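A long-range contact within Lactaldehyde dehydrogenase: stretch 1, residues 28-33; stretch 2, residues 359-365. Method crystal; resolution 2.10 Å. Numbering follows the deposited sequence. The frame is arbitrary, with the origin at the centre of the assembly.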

ATOM      1  N   ASN A  28       2.937  -4.150 -47.536  1.00 26.12           N
ATOM      2  CA  ASN A  28       2.425  -5.398 -46.993  1.00 24.12           C
ATOM      3  C   ASN A  28       3.575  -6.426 -46.970  1.00 24.58           C
ATOM      4  O   ASN A  28       4.021  -6.881 -48.016  1.00 27.17           O
ATOM      5  N   PRO A  29       4.059  -6.792 -45.778  1.00 24.15           N
ATOM      6  CA  PRO A  29       5.161  -7.748 -45.649  1.00 23.68           C
ATOM      7  C   PRO A  29       4.974  -9.119 -46.358  1.00 24.27           C
ATOM      8  O   PRO A  29       5.944  -9.836 -46.604  1.00 21.71           O
ATOM      9  N   ALA A  30       3.735  -9.470 -46.672  1.00 26.53           N
ATOM     10  CA  ALA A  30       3.471 -10.734 -47.344  1.00 28.27           C
ATOM     11  C   ALA A  30       3.594 -10.660 -48.886  1.00 29.08           C
ATOM     12  O   ALA A  30       4.020 -11.617 -49.530  1.00 28.87           O
ATOM     13  N   THR A  31       3.236  -9.506 -49.444  1.00 29.87           N
ATOM     14  CA  THR A  31       3.258  -9.298 -50.888  1.00 30.85           C
ATOM     15  C   THR A  31       4.170  -8.153 -51.385  1.00 32.78           C
ATOM     16  O   THR A  31       4.367  -7.990 -52.592  1.00 32.44           O
ATOM     17  N   GLU A  32       4.707  -7.375 -50.453  1.00 32.88           N
ATOM     18  CA  GLU A  32       5.554  -6.244 -50.798  1.00 33.57           C
ATOM     19  C   GLU A  32       4.827  -5.113 -51.554  1.00 32.93           C
ATOM     20  O   GLU A  32       5.458  -4.198 -52.080  1.00 34.77           O
ATOM     21  N   ALA A  33       3.503  -5.189 -51.601  1.00 30.84           N
ATOM     22  CA  ALA A  33       2.719  -4.159 -52.263  1.00 31.66           C
ATOM     23  C   ALA A  33       2.433  -2.945 -51.349  1.00 31.48           C
ATOM     24  O   ALA A  33       2.258  -3.103 -50.138  1.00 31.53           O
ATOM     25  N   GLU A 359      12.973 -17.601 -50.983  1.00 48.00           N
ATOM     26  CA  GLU A 359      13.187 -16.534 -51.949  1.00 49.08           C
ATOM     27  C   GLU A 359      11.987 -16.259 -52.885  1.00 48.08           C
ATOM     28  O   GLU A 359      11.564 -17.124 -53.650  1.00 48.70           O
ATOM     29  N   GLY A 360      11.456 -15.045 -52.792  1.00 46.67           N
ATOM     30  CA  GLY A 360      10.320 -14.651 -53.602  1.00 45.60           C
ATOM     31  C   GLY A 360       9.620 -13.456 -52.977  1.00 44.98           C
ATOM     32  O   GLY A 360      10.231 -12.713 -52.211  1.00 45.06           O
ATOM     33  N   LYS A 361       8.344 -13.270 -53.302  1.00 44.46           N
ATOM     34  CA  LYS A 361       7.564 -12.160 -52.758  1.00 44.41           C
ATOM     35  C   LYS A 361       7.421 -12.190 -51.220  1.00 42.74           C
ATOM     36  O   LYS A 361       7.284 -13.256 -50.623  1.00 40.95           O
ATOM     37  N   GLY A 362       7.451 -11.016 -50.598  1.00 42.20           N
ATOM     38  CA  GLY A 362       7.326 -10.952 -49.153  1.00 40.31           C
ATOM     39  C   GLY A 362       8.615 -11.355 -48.464  1.00 39.05           C
ATOM     40  O   GLY A 362       9.615 -11.624 -49.127  1.00 38.65           O
ATOM     41  N   TYR A 363       8.597 -11.400 -47.135  1.00 37.76           N
ATOM     42  CA  TYR A 363       9.787 -11.766 -46.377  1.00 36.66           C
ATOM     43  C   TYR A 363       9.588 -12.983 -45.464  1.00 35.72           C
ATOM     44  O   TYR A 363       9.404 -12.844 -44.255  1.00 35.73           O
ATOM     45  N   TYR A 364       9.639 -14.172 -46.053  1.00 33.83           N
ATOM     46  CA  TYR A 364       9.441 -15.384 -45.281  1.00 32.73           C
ATOM     47  C   TYR A 364      10.706 -16.160 -44.890  1.00 32.80           C
ATOM     48  O   TYR A 364      11.639 -16.305 -45.681  1.00 33.74           O
ATOM     49  N   TYR A 365      10.714 -16.633 -43.652  1.00 31.99           N
ATOM     50  CA  TYR A 365      11.799 -17.451 -43.142  1.00 31.65           C
ATOM     51  C   TYR A 365      11.224 -18.687 -42.428  1.00 31.76           C
ATOM     52  O   TYR A 365      10.416 -18.559 -41.512  1.00 31.46           O
TER

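Two loops more than 300 residues apart in sequence meet here, and the two residues with the most surface covered, Glu32 and Tyr363, carry much of the contact. Glu32 sends its CA-to-CB bond toward the other stretch. With chi1 m and chi2 t, the chain extends far enough for OE1 to accept a hydrogen bond from the backbone amide of Gly362 (Gly362 N to Glu32 OE1, 2.9 Å). A carboxylate suits this place, since it reaches out from its own loop and accepts from a backbone amide of the other. Its aliphatic part is used as well: Glu32 CG lies 3.2 Å from Tyr363 OH.

Tyr363 starts sideways, but its m rotamer (chi1 -38°) brings the end of the ring nearer to stretch 1. There the long aromatic side chain spans from Glu32 to Pro29, with Tyr363 CD1 4.2 Å from Pro29 CB in an apolar contact. The backbone fastens the same pair, as Tyr363 N donates to Pro29 O at 3.1 Å.

Between these anchors the main chains approach closely at Gly362. Its CA makes a CA-H...O contact with Ala30 O at 3.4 Å, and a CB here would clash with the carbonyl oxygens of both Ala30 and Pro29; the positive phi also favours glycine.

Ala30 points away overall, yet its small methyl still touches Tyr364, CB lying 3.2 Å from Tyr364 OH. Tyr364, also m at chi1, reaches in with its phenol end and sets the edge of its ring near Ala30 O. Water 1 bridges the two residues, donating to Ala30 O at 2.7 Å and hydrogen-bonding Tyr364 OH at 2.7 Å.

Asn28 makes no contact across, but its OD1 accepts from Ala30 N at 2.8 Å, tying down the turn that presents Pro29 and Ala30.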

ATOM      1  CB  ASN A  28       1.287  -5.931 -47.861  1.00 21.94           C
ATOM      2  CG  ASN A  28       0.639  -7.171 -47.274  1.00 21.03           C
ATOM      3  OD1 ASN A  28       1.317  -8.043 -46.726  1.00 19.39           O
ATOM      4  ND2 ASN A  28      -0.679  -7.263 -47.398  1.00 20.55           N
ATOM      5  CB  PRO A  29       5.312  -7.882 -44.140  1.00 22.41           C
ATOM      6  CG  PRO A  29       3.897  -7.757 -43.673  1.00 22.63           C
ATOM      7  CD  PRO A  29       3.402  -6.576 -44.477  1.00 22.69           C
ATOM      8  CB  ALA A  30       2.081 -11.244 -46.961  1.00 26.42           C
ATOM      9  CB  THR A  31       1.846  -8.991 -51.403  1.00 30.98           C
ATOM     10  OG1 THR A  31       1.436  -7.707 -50.912  1.00 31.14           O
ATOM     11  CG2 THR A  31       0.860 -10.040 -50.916  1.00 31.75           C
ATOM     12  CB  GLU A  32       6.762  -6.711 -51.607  1.00 35.57           C
ATOM     13  CG  GLU A  32       7.842  -7.343 -50.757  1.00 38.40           C
ATOM     14  CD  GLU A  32       8.975  -7.894 -51.587  1.00 41.53           C
ATOM     15  OE1 GLU A  32       8.805  -8.980 -52.182  1.00 43.36           O
ATOM     16  OE2 GLU A  32      10.032  -7.236 -51.656  1.00 44.41           O
ATOM     17  CB  ALA A  33       1.406  -4.745 -52.762  1.00 30.82           C
ATOM     18  CB  GLU A 359      14.447 -16.822 -52.772  1.00 51.94           C
ATOM     19  CG  GLU A 359      14.930 -15.635 -53.595  1.00 56.29           C
ATOM     20  CD  GLU A 359      16.391 -15.759 -54.004  1.00 59.21           C
ATOM     21  OE1 GLU A 359      16.739 -16.721 -54.724  1.00 59.70           O
ATOM     22  OE2 GLU A 359      17.193 -14.889 -53.602  1.00 61.13           O
ATOM     23  CB  LYS A 361       6.166 -12.145 -53.384  1.00 46.42           C
ATOM     24  CG  LYS A 361       6.130 -11.768 -54.855  1.00 49.30           C
ATOM     25  CD  LYS A 361       6.520 -10.315 -55.062  1.00 51.33           C
ATOM     26  CE  LYS A 361       6.347  -9.896 -56.513  1.00 52.31           C
ATOM     27  NZ  LYS A 361       6.669  -8.456 -56.714  1.00 53.32           N
ATOM     28  CB  TYR A 363      10.256 -10.572 -45.543  1.00 35.04           C
ATOM     29  CG  TYR A 363      10.104  -9.263 -46.270  1.00 35.45           C
ATOM     30  CD1 TYR A 363       8.983  -8.457 -46.065  1.00 35.28           C
ATOM     31  CD2 TYR A 363      11.038  -8.862 -47.220  1.00 34.83           C
ATOM     32  CE1 TYR A 363       8.794  -7.290 -46.794  1.00 35.23           C
ATOM     33  CE2 TYR A 363      10.857  -7.699 -47.957  1.00 35.51           C
ATOM     34  CZ  TYR A 363       9.733  -6.918 -47.741  1.00 35.76           C
ATOM     35  OH  TYR A 363       9.536  -5.783 -48.491  1.00 36.23           O
ATOM     36  CB  TYR A 364       8.508 -16.338 -46.029  1.00 31.70           C
ATOM     37  CG  TYR A 364       7.161 -15.750 -46.344  1.00 30.35           C
ATOM     38  CD1 TYR A 364       6.964 -14.976 -47.487  1.00 29.83           C
ATOM     39  CD2 TYR A 364       6.080 -15.948 -45.485  1.00 29.92           C
ATOM     40  CE1 TYR A 364       5.725 -14.413 -47.766  1.00 30.13           C
ATOM     41  CE2 TYR A 364       4.840 -15.391 -45.754  1.00 28.61           C
ATOM     42  CZ  TYR A 364       4.666 -14.628 -46.890  1.00 29.37           C
ATOM     43  OH  TYR A 364       3.432 -14.084 -47.149  1.00 32.09           O
ATOM     44  CB  TYR A 365      12.692 -16.671 -42.177  1.00 31.16           C
ATOM     45  CG  TYR A 365      14.033 -17.342 -41.980  1.00 31.38           C
ATOM     46  CD1 TYR A 365      15.041 -17.218 -42.936  1.00 31.04           C
ATOM     47  CD2 TYR A 365      14.271 -18.167 -40.879  1.00 31.57           C
ATOM     48  CE1 TYR A 365      16.249 -17.899 -42.806  1.00 31.72           C
ATOM     49  CE2 TYR A 365      15.475 -18.855 -40.740  1.00 31.65           C
ATOM     50  CZ  TYR A 365      16.457 -18.718 -41.711  1.00 30.99           C
ATOM     51  OH  TYR A 365      17.631 -19.423 -41.604  1.00 31.22           O
TER
HETATM   52  O   HOH W   1       2.589 -13.936 -49.751  1.00 34.20           O